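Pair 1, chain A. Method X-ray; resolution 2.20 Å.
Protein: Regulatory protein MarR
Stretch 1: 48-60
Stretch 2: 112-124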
# COMPACT_ATOMS: atom_id res chain seq x y z
N GLN A 48 -5.72 -1.53 -29.93
CA GLN A 48 -5.46 -2.68 -30.82
C GLN A 48 -5.51 -3.98 -30.03
O GLN A 48 -6.13 -4.93 -30.48
CB GLN A 48 -4.15 -2.55 -31.56
CG GLN A 48 -4.21 -1.56 -32.71
CD GLN A 48 -2.86 -1.37 -33.33
OE1 GLN A 48 -1.88 -1.16 -32.65
NE2 GLN A 48 -2.77 -1.33 -34.62
N TYR A 49 -4.96 -4.01 -28.81
CA TYR A 49 -5.03 -5.19 -27.95
C TYR A 49 -6.51 -5.49 -27.64
O TYR A 49 -6.93 -6.66 -27.68
CB TYR A 49 -4.22 -4.92 -26.66
CG TYR A 49 -4.33 -6.02 -25.61
CD1 TYR A 49 -3.59 -7.18 -25.72
CD2 TYR A 49 -5.17 -5.89 -24.52
CE1 TYR A 49 -3.73 -8.23 -24.81
CE2 TYR A 49 -5.28 -6.90 -23.57
CZ TYR A 49 -4.52 -8.06 -23.70
OH TYR A 49 -4.60 -9.10 -22.81
N ASN A 50 -7.30 -4.42 -27.31
CA ASN A 50 -8.72 -4.51 -26.98
C ASN A 50 -9.53 -5.04 -28.18
O ASN A 50 -10.34 -5.92 -28.01
CB ASN A 50 -9.25 -3.18 -26.52
CG ASN A 50 -8.78 -2.78 -25.15
OD1 ASN A 50 -8.25 -3.58 -24.38
ND2 ASN A 50 -9.13 -1.60 -24.76
N THR A 51 -9.17 -4.65 -29.38
CA THR A 51 -9.78 -5.21 -30.61
C THR A 51 -9.42 -6.69 -30.76
O THR A 51 -10.29 -7.55 -30.95
CB THR A 51 -9.31 -4.40 -31.82
OG1 THR A 51 -9.67 -3.03 -31.63
CG2 THR A 51 -9.90 -4.90 -33.09
N LEU A 52 -8.14 -7.03 -30.63
CA LEU A 52 -7.78 -8.42 -30.76
C LEU A 52 -8.48 -9.28 -29.71
O LEU A 52 -8.97 -10.33 -30.06
CB LEU A 52 -6.26 -8.60 -30.66
CG LEU A 52 -5.40 -7.96 -31.80
CD1 LEU A 52 -3.90 -7.99 -31.47
CD2 LEU A 52 -5.58 -8.70 -33.15
N ARG A 53 -8.58 -8.83 -28.44
CA ARG A 53 -9.26 -9.59 -27.37
C ARG A 53 -10.73 -9.77 -27.66
O ARG A 53 -11.31 -10.81 -27.34
CB ARG A 53 -9.12 -8.88 -26.02
CG ARG A 53 -7.79 -9.07 -25.29
CD ARG A 53 -7.85 -10.24 -24.35
NE ARG A 53 -8.94 -10.17 -23.37
CZ ARG A 53 -8.95 -9.47 -22.24
NH1 ARG A 53 -7.90 -8.73 -21.90
NH2 ARG A 53 -10.00 -9.50 -21.43
N LEU A 54 -11.35 -8.72 -28.17
CA LEU A 54 -12.77 -8.75 -28.55
C LEU A 54 -12.95 -9.77 -29.70
O LEU A 54 -13.88 -10.58 -29.66
CB LEU A 54 -13.19 -7.33 -28.98
CG LEU A 54 -14.60 -7.08 -29.46
CD1 LEU A 54 -15.63 -7.35 -28.34
CD2 LEU A 54 -14.76 -5.64 -29.88
N LEU A 55 -12.02 -9.80 -30.67
CA LEU A 55 -12.18 -10.76 -31.75
C LEU A 55 -11.93 -12.20 -31.29
O LEU A 55 -12.50 -13.12 -31.88
CB LEU A 55 -11.33 -10.40 -32.99
CG LEU A 55 -11.70 -9.06 -33.62
CD1 LEU A 55 -10.81 -8.76 -34.80
CD2 LEU A 55 -13.14 -9.01 -34.01
N ARG A 56 -11.13 -12.40 -30.27
CA ARG A 56 -10.91 -13.74 -29.70
C ARG A 56 -12.18 -14.29 -29.09
O ARG A 56 -12.43 -15.48 -29.23
CB ARG A 56 -9.78 -13.74 -28.63
CG ARG A 56 -9.53 -15.17 -28.04
CD ARG A 56 -8.19 -15.39 -27.36
NE ARG A 56 -7.86 -14.43 -26.29
CZ ARG A 56 -6.69 -14.41 -25.62
NH1 ARG A 56 -6.46 -13.47 -24.70
NH2 ARG A 56 -5.74 -15.31 -25.87
N SER A 57 -13.02 -13.42 -28.46
CA SER A 57 -14.26 -13.86 -27.80
C SER A 57 -15.29 -14.43 -28.77
O SER A 57 -16.19 -15.12 -28.31
CB SER A 57 -14.90 -12.72 -27.00
OG SER A 57 -15.43 -11.69 -27.83
N VAL A 58 -15.19 -14.13 -30.07
CA VAL A 58 -16.10 -14.67 -31.09
C VAL A 58 -15.35 -15.61 -32.09
O VAL A 58 -16.02 -16.28 -32.87
CB VAL A 58 -16.85 -13.51 -31.82
CG1 VAL A 58 -17.65 -12.68 -30.82
CG2 VAL A 58 -15.88 -12.60 -32.60
N HIS A 59 -13.99 -15.66 -32.09
CA HIS A 59 -13.19 -16.53 -32.98
C HIS A 59 -13.80 -17.94 -32.97
O HIS A 59 -14.20 -18.41 -31.90
CB HIS A 59 -11.72 -16.61 -32.51
CG HIS A 59 -10.87 -17.39 -33.45
ND1 HIS A 59 -10.61 -18.73 -33.24
CD2 HIS A 59 -10.31 -17.02 -34.64
CE1 HIS A 59 -9.96 -19.15 -34.32
NE2 HIS A 59 -9.74 -18.15 -35.18
N PRO A 60 -13.95 -18.62 -34.10
CA PRO A 60 -13.51 -18.28 -35.47
C PRO A 60 -14.43 -17.32 -36.23
O PRO A 60 -14.12 -16.99 -37.38
CB PRO A 60 -13.47 -19.65 -36.14
CG PRO A 60 -14.67 -20.34 -35.51
CD PRO A 60 -14.57 -19.96 -34.06
N GLY A 112 -2.87 -13.84 -34.87
CA GLY A 112 -3.44 -12.93 -33.86
C GLY A 112 -3.71 -13.66 -32.56
O GLY A 112 -3.57 -13.09 -31.47
N LEU A 113 -4.12 -14.95 -32.65
CA LEU A 113 -4.31 -15.78 -31.46
C LEU A 113 -2.94 -15.99 -30.77
O LEU A 113 -2.81 -15.86 -29.54
CB LEU A 113 -4.93 -17.16 -31.79
CG LEU A 113 -6.42 -17.13 -32.16
CD1 LEU A 113 -6.84 -18.45 -32.76
CD2 LEU A 113 -7.30 -16.87 -30.91
N LYS A 114 -1.93 -16.32 -31.56
CA LYS A 114 -0.59 -16.52 -31.02
C LYS A 114 -0.12 -15.25 -30.34
O LYS A 114 0.48 -15.32 -29.26
CB LYS A 114 0.38 -16.94 -32.12
CG LYS A 114 1.88 -16.98 -31.75
CD LYS A 114 2.36 -18.35 -31.39
CE LYS A 114 3.83 -18.34 -31.05
NZ LYS A 114 4.04 -18.27 -29.59
N LEU A 115 -0.34 -14.10 -30.96
CA LEU A 115 0.13 -12.86 -30.36
C LEU A 115 -0.53 -12.63 -29.01
O LEU A 115 0.14 -12.28 -28.04
CB LEU A 115 -0.08 -11.65 -31.29
CG LEU A 115 0.30 -10.32 -30.71
CD1 LEU A 115 1.84 -10.26 -30.33
CD2 LEU A 115 -0.05 -9.25 -31.68
N LEU A 116 -1.82 -12.88 -28.92
CA LEU A 116 -2.53 -12.75 -27.64
C LEU A 116 -2.00 -13.78 -26.61
O LEU A 116 -1.82 -13.40 -25.48
CB LEU A 116 -4.04 -12.92 -27.84
CG LEU A 116 -4.78 -11.82 -28.53
CD1 LEU A 116 -6.23 -12.17 -28.64
CD2 LEU A 116 -4.66 -10.54 -27.81
N LYS A 117 -1.64 -15.01 -27.00
CA LYS A 117 -1.06 -15.97 -26.03
C LYS A 117 0.31 -15.48 -25.55
O LYS A 117 0.61 -15.59 -24.35
CB LYS A 117 -0.95 -17.40 -26.61
CG LYS A 117 -2.30 -18.09 -26.77
CD LYS A 117 -2.20 -19.58 -27.09
CE LYS A 117 -3.45 -20.13 -27.80
NZ LYS A 117 -3.42 -21.61 -27.97
N ASP A 118 1.14 -14.89 -26.45
CA ASP A 118 2.44 -14.32 -26.06
C ASP A 118 2.31 -13.09 -25.20
O ASP A 118 3.28 -12.73 -24.51
CB ASP A 118 3.25 -13.93 -27.29
CG ASP A 118 3.70 -15.09 -28.13
OD1 ASP A 118 3.61 -16.25 -27.65
OD2 ASP A 118 4.10 -14.86 -29.29
N LEU A 119 1.19 -12.42 -25.25
CA LEU A 119 0.96 -11.22 -24.46
C LEU A 119 0.36 -11.49 -23.09
O LEU A 119 0.28 -10.55 -22.33
CB LEU A 119 0.04 -10.26 -25.21
CG LEU A 119 0.72 -9.49 -26.32
CD1 LEU A 119 -0.30 -8.88 -27.26
CD2 LEU A 119 1.58 -8.39 -25.77
N GLU A 120 -0.13 -12.69 -22.80
CA GLU A 120 -0.78 -12.98 -21.52
C GLU A 120 0.10 -12.65 -20.34
O GLU A 120 -0.36 -11.94 -19.45
CB GLU A 120 -1.23 -14.45 -21.45
CG GLU A 120 -2.55 -14.68 -22.18
CD GLU A 120 -2.96 -16.13 -22.34
OE1 GLU A 120 -2.48 -16.97 -21.54
OE2 GLU A 120 -3.75 -16.43 -23.26
N GLU A 121 1.34 -13.12 -20.33
CA GLU A 121 2.29 -12.88 -19.22
C GLU A 121 2.76 -11.40 -19.14
O GLU A 121 2.61 -10.79 -18.09
CB GLU A 121 3.49 -13.81 -19.34
CG GLU A 121 4.12 -14.19 -18.02
CD GLU A 121 3.80 -15.66 -17.75
OE1 GLU A 121 2.60 -15.98 -17.59
OE2 GLU A 121 4.73 -16.49 -17.78
N PRO A 122 3.25 -10.79 -20.22
CA PRO A 122 3.61 -9.36 -20.16
C PRO A 122 2.47 -8.43 -19.69
O PRO A 122 2.72 -7.50 -18.93
CB PRO A 122 3.97 -9.02 -21.62
CG PRO A 122 4.31 -10.28 -22.28
CD PRO A 122 3.59 -11.38 -21.55
N VAL A 123 1.23 -8.71 -20.09
CA VAL A 123 0.06 -7.89 -19.73
C VAL A 123 -0.30 -8.12 -18.27
O VAL A 123 -0.55 -7.14 -17.56
CB VAL A 123 -1.12 -8.16 -20.69
CG1 VAL A 123 -2.43 -7.52 -20.22
CG2 VAL A 123 -0.76 -7.61 -22.06
N ARG A 124 -0.24 -9.37 -17.78
CA ARG A 124 -0.52 -9.61 -16.38
C ARG A 124 0.54 -8.87 -15.53
O ARG A 124 0.18 -8.22 -14.56
CB ARG A 124 -0.52 -11.13 -16.07
CG ARG A 124 -0.85 -11.44 -14.60
CD ARG A 124 -0.76 -12.92 -14.34
NE ARG A 124 0.65 -13.31 -14.33
CZ ARG A 124 1.26 -14.17 -15.15
NH1 ARG A 124 0.57 -14.83 -16.09
NH2 ARG A 124 2.56 -14.38 -15.04

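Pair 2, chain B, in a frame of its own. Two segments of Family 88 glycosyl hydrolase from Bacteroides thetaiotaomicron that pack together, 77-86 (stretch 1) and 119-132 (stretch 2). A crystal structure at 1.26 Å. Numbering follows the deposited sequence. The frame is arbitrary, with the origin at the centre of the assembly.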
# COMPACT_ATOMS: atom_id res chain seq x y z
N TYR B 77 6.23 7.31 17.86
CA TYR B 77 5.97 7.02 16.47
C TYR B 77 5.97 8.26 15.62
O TYR B 77 6.56 8.29 14.55
CB TYR B 77 4.66 6.22 16.30
CG TYR B 77 4.65 4.87 17.01
CD1 TYR B 77 5.79 4.26 17.47
CD2 TYR B 77 3.46 4.19 17.18
CE1 TYR B 77 5.76 3.03 18.11
CE2 TYR B 77 3.39 2.96 17.82
CZ TYR B 77 4.55 2.38 18.30
OH TYR B 77 4.49 1.18 18.96
N LEU B 78 5.34 9.30 16.13
CA LEU B 78 5.36 10.59 15.41
C LEU B 78 6.78 11.10 15.25
O LEU B 78 7.18 11.53 14.18
CB LEU B 78 4.50 11.61 16.14
CG LEU B 78 4.47 13.01 15.54
CD1 LEU B 78 3.95 12.96 14.10
CD2 LEU B 78 3.60 13.92 16.39
N GLU B 79 7.55 11.02 16.33
CA GLU B 79 8.92 11.47 16.28
C GLU B 79 9.76 10.71 15.25
O GLU B 79 10.62 11.30 14.59
CB GLU B 79 9.55 11.44 17.67
CG GLU B 79 8.92 12.49 18.60
CD GLU B 79 8.74 13.89 17.97
OE1 GLU B 79 9.77 14.50 17.60
OE2 GLU B 79 7.56 14.39 17.87
N TYR B 80 9.51 9.42 15.10
CA TYR B 80 10.27 8.61 14.16
C TYR B 80 10.01 9.03 12.72
O TYR B 80 10.95 9.18 11.95
CB TYR B 80 9.91 7.14 14.38
CG TYR B 80 10.86 6.17 13.72
CD1 TYR B 80 12.06 5.84 14.30
CD2 TYR B 80 10.53 5.54 12.52
CE1 TYR B 80 12.94 4.97 13.72
CE2 TYR B 80 11.39 4.65 11.95
CZ TYR B 80 12.58 4.35 12.56
OH TYR B 80 13.42 3.43 11.96
N SER B 81 8.73 9.25 12.38
CA SER B 81 8.44 9.75 11.02
C SER B 81 8.93 11.19 10.79
O SER B 81 9.41 11.52 9.70
CB SER B 81 6.97 9.60 10.66
OG SER B 81 6.64 8.27 10.39
N LYS B 82 8.81 12.06 11.80
CA LYS B 82 9.35 13.42 11.68
C LYS B 82 10.86 13.37 11.44
O LYS B 82 11.37 14.11 10.60
CB LYS B 82 9.10 14.23 12.94
CG LYS B 82 7.70 14.73 13.09
CD LYS B 82 7.62 15.52 14.37
CE LYS B 82 6.25 16.10 14.56
NZ LYS B 82 6.16 16.65 15.94
N GLY B 83 11.55 12.47 12.14
CA GLY B 83 13.00 12.38 11.96
C GLY B 83 13.37 11.95 10.55
O GLY B 83 14.32 12.48 9.95
N TRP B 84 12.59 11.03 9.99
CA TRP B 84 12.83 10.59 8.62
C TRP B 84 12.55 11.68 7.62
O TRP B 84 13.32 11.88 6.69
CB TRP B 84 12.01 9.34 8.35
CG TRP B 84 12.02 8.82 6.96
CD1 TRP B 84 12.98 8.06 6.37
CD2 TRP B 84 10.98 8.93 6.01
NE1 TRP B 84 12.60 7.66 5.12
CE2 TRP B 84 11.36 8.18 4.87
CE3 TRP B 84 9.73 9.53 6.01
CZ2 TRP B 84 10.55 8.05 3.76
CZ3 TRP B 84 8.94 9.43 4.89
CH2 TRP B 84 9.33 8.68 3.80
N ALA B 85 11.48 12.42 7.84
CA ALA B 85 11.12 13.52 6.93
C ALA B 85 12.19 14.60 6.94
O ALA B 85 12.59 15.09 5.89
CB ALA B 85 9.75 14.10 7.28
N GLU B 86 12.68 14.93 8.14
CA GLU B 86 13.74 15.93 8.29
C GLU B 86 15.04 15.44 7.63
O GLU B 86 15.70 16.21 6.91
CB GLU B 86 14.00 16.23 9.76
CG GLU B 86 12.86 16.99 10.45
CD GLU B 86 12.70 18.48 10.10
OE1 GLU B 86 13.44 19.03 9.24
OE2 GLU B 86 11.81 19.12 10.71
N ILE B 119 5.76 8.50 -2.90
CA ILE B 119 5.03 8.00 -1.75
C ILE B 119 5.45 8.70 -0.47
O ILE B 119 4.63 8.86 0.44
CB ILE B 119 5.09 6.46 -1.64
CG1 ILE B 119 4.58 5.97 -0.26
CG2 ILE B 119 6.47 5.91 -1.94
CD1 ILE B 119 4.37 4.46 -0.15
N CYS B 120 6.70 9.15 -0.37
CA CYS B 120 7.10 9.94 0.80
C CYS B 120 6.17 11.14 1.05
O CYS B 120 5.98 11.53 2.19
CB CYS B 120 8.56 10.38 0.64
SG CYS B 120 8.92 11.43 -0.77
N PHE B 121 5.62 11.71 -0.02
CA PHE B 121 4.72 12.84 0.12
C PHE B 121 3.49 12.51 0.95
O PHE B 121 2.91 13.43 1.54
CB PHE B 121 4.28 13.37 -1.25
CG PHE B 121 5.38 13.79 -2.22
CD1 PHE B 121 6.65 14.13 -1.79
CD2 PHE B 121 5.09 13.90 -3.59
CE1 PHE B 121 7.62 14.55 -2.70
CE2 PHE B 121 6.03 14.32 -4.48
CZ PHE B 121 7.30 14.65 -4.05
N GLN B 122 3.08 11.23 0.98
CA GLN B 122 1.95 10.86 1.84
C GLN B 122 2.25 11.18 3.30
O GLN B 122 1.40 11.70 4.04
CB GLN B 122 1.62 9.38 1.72
CG GLN B 122 1.20 8.96 0.33
CD GLN B 122 0.73 7.52 0.26
OE1 GLN B 122 0.09 7.03 1.22
NE2 GLN B 122 0.97 6.85 -0.86
N THR B 123 3.44 10.80 3.73
CA THR B 123 3.87 11.06 5.11
C THR B 123 4.11 12.54 5.35
O THR B 123 3.72 13.07 6.39
CB THR B 123 5.07 10.17 5.47
OG1 THR B 123 4.63 8.80 5.45
CG2 THR B 123 5.59 10.47 6.84
N TYR B 124 4.70 13.22 4.37
CA TYR B 124 4.91 14.65 4.56
C TYR B 124 3.58 15.38 4.74
O TYR B 124 3.47 16.27 5.59
CB TYR B 124 5.70 15.24 3.42
CG TYR B 124 7.05 14.62 3.16
CD1 TYR B 124 7.72 13.85 4.10
CD2 TYR B 124 7.64 14.76 1.92
CE1 TYR B 124 8.93 13.25 3.81
CE2 TYR B 124 8.86 14.19 1.63
CZ TYR B 124 9.52 13.44 2.58
OH TYR B 124 10.72 12.82 2.34
N ALA B 125 2.57 14.99 3.95
CA ALA B 125 1.23 15.57 4.07
C ALA B 125 0.61 15.25 5.41
O ALA B 125 -0.04 16.11 6.03
CB ALA B 125 0.36 15.09 2.94
N ASP B 126 0.75 14.00 5.88
CA ASP B 126 0.19 13.63 7.20
C ASP B 126 0.82 14.47 8.30
O ASP B 126 0.15 14.93 9.21
CB ASP B 126 0.45 12.13 7.50
CG ASP B 126 -0.42 11.19 6.72
OD1 ASP B 126 -1.43 11.62 6.14
OD2 ASP B 126 -0.06 9.98 6.70
N LEU B 127 2.13 14.63 8.23
CA LEU B 127 2.84 15.43 9.23
C LEU B 127 2.41 16.90 9.15
O LEU B 127 2.24 17.55 10.18
CB LEU B 127 4.35 15.30 9.05
CG LEU B 127 4.88 13.89 9.35
CD1 LEU B 127 6.33 13.73 8.93
CD2 LEU B 127 4.72 13.57 10.83
N TYR B 128 2.24 17.42 7.93
CA TYR B 128 1.69 18.76 7.75
C TYR B 128 0.33 18.91 8.40
O TYR B 128 0.06 19.88 9.09
CB TYR B 128 1.60 19.08 6.23
CG TYR B 128 0.92 20.38 5.92
CD1 TYR B 128 -0.46 20.45 5.83
CD2 TYR B 128 1.64 21.53 5.74
CE1 TYR B 128 -1.10 21.64 5.60
CE2 TYR B 128 1.01 22.73 5.47
CZ TYR B 128 -0.36 22.79 5.39
OH TYR B 128 -0.98 23.97 5.16
N ASN B 129 -0.56 17.94 8.20
CA ASN B 129 -1.90 18.07 8.74
C ASN B 129 -1.88 18.18 10.25
O ASN B 129 -2.65 18.92 10.82
CB ASN B 129 -2.78 16.93 8.28
CG ASN B 129 -3.26 17.11 6.87
OD1 ASN B 129 -3.41 18.24 6.39
ND2 ASN B 129 -3.42 16.01 6.16
N LEU B 130 -0.96 17.48 10.90
CA LEU B 130 -0.80 17.56 12.36
C LEU B 130 -0.21 18.89 12.81
O LEU B 130 -0.54 19.38 13.87
CB LEU B 130 0.08 16.41 12.84
CG LEU B 130 -0.54 15.00 12.70
CD1 LEU B 130 0.52 13.94 12.97
CD2 LEU B 130 -1.70 14.80 13.65
N GLU B 131 0.75 19.41 12.04
CA GLU B 131 1.43 20.67 12.41
C GLU B 131 1.73 21.44 11.12
O GLU B 131 2.80 21.28 10.54
CB GLU B 131 2.72 20.31 13.13
CG GLU B 131 2.48 19.59 14.47
CD GLU B 131 3.73 19.00 15.04
OE1 GLU B 131 4.54 19.79 15.58
OE2 GLU B 131 3.87 17.75 14.98
N PRO B 132 0.77 22.24 10.64
CA PRO B 132 0.94 22.83 9.30
C PRO B 132 2.12 23.78 9.27
O PRO B 132 2.31 24.59 10.18
CB PRO B 132 -0.40 23.54 9.01
CG PRO B 132 -1.37 22.92 9.95
CD PRO B 132 -0.62 22.35 11.12

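The sharpest difference lies at the matched positions Arg56(A) and Ala85(B). In pair 1 this site holds a long charged side chain. In pair 2 it holds a single methyl group. Both CA-to-CB bonds point toward the other helix.

Arg56(A) sits as a knob among Leu113(A), Leu116(A), Lys117(A) and Glu120(A). Its guanidinium lays one face over Leu116(A), with NH2 of Arg56(A) 3.5 Å from CB of that leucine. NH2 of Arg56(A) also forms a salt bridge to OE2 of Glu120(A), at 3.5 Å; the hydrogen bond within it is weak. Ala85(B) reaches less far. CB of Ala85(B) lies 3.7 Å from CE1 of Tyr124(B) and 3.8 Å from CD1 of Leu127(B).

The backbones are nearly the same. Fourteen central residues superpose with an RMSD of 0.4 Å. The helix axes approach to 10.3 Å in pair 1 and 10.4 Å in pair 2, at signed crossing angles of -114° and -121°.

A conserved feature is a leucine knob. Leu116(A) and Leu127(B) coincide, share the m, t rotamer and point toward the partner helix. Each sits among four residues at matched positions: Tyr49(A), Leu52(A), Arg53(A) and Arg56(A) in pair 1, Leu78(B), Ser81(B), Lys82(B) and Ala85(B) in pair 2. The hole is kept while its lining changes.

At the first of these positions, CE1 of Tyr49(A) is 3.9 Å from CD2 of Leu116(A), and CD1 of Tyr49(A) is 4.0 Å from CD1 of Leu119(A). Leu78(B) is shorter and packs by CD1: CD1 of Leu78(B) is 3.4 Å from CD2 of Leu127(B) and 3.7 Å from CD1 of Leu130(B), the match of Leu119(A).

At another position, bulk changes sides. Leu52(A) faces Gly112(A), which has no side chain. In pair 2 the smaller Ser81(B) faces Thr123(B), with CB of Ser81(B) 4.2 Å from CG2 of Thr123(B).

Leu55(A) makes no contact across pair 1. Its match, Trp84(B), does: CZ3 of Trp84(B) is 4.0 Å from CB of Thr123(B) and 4.0 Å from CE1 of Tyr124(B), with which it forms an oblique aromatic pair.

Both pairs use a glutamate at one matched position, Glu120(A) and Glu131(B), for a salt bridge. The basic partner differs. In pair 2 it is Lys82(B); NZ of Lys82(B) donates to OE2 of Glu131(B) at 2.7 Å. Its counterpart Arg53(A) instead gives a weak hydrogen bond within its own helix, from NH1 of Arg53(A) to OH of Tyr49(A) at 3.4 Å. The glutamate backbones also differ: Glu120(A) is helical, whereas Glu131(B) is the first residue to leave helical phi/psi.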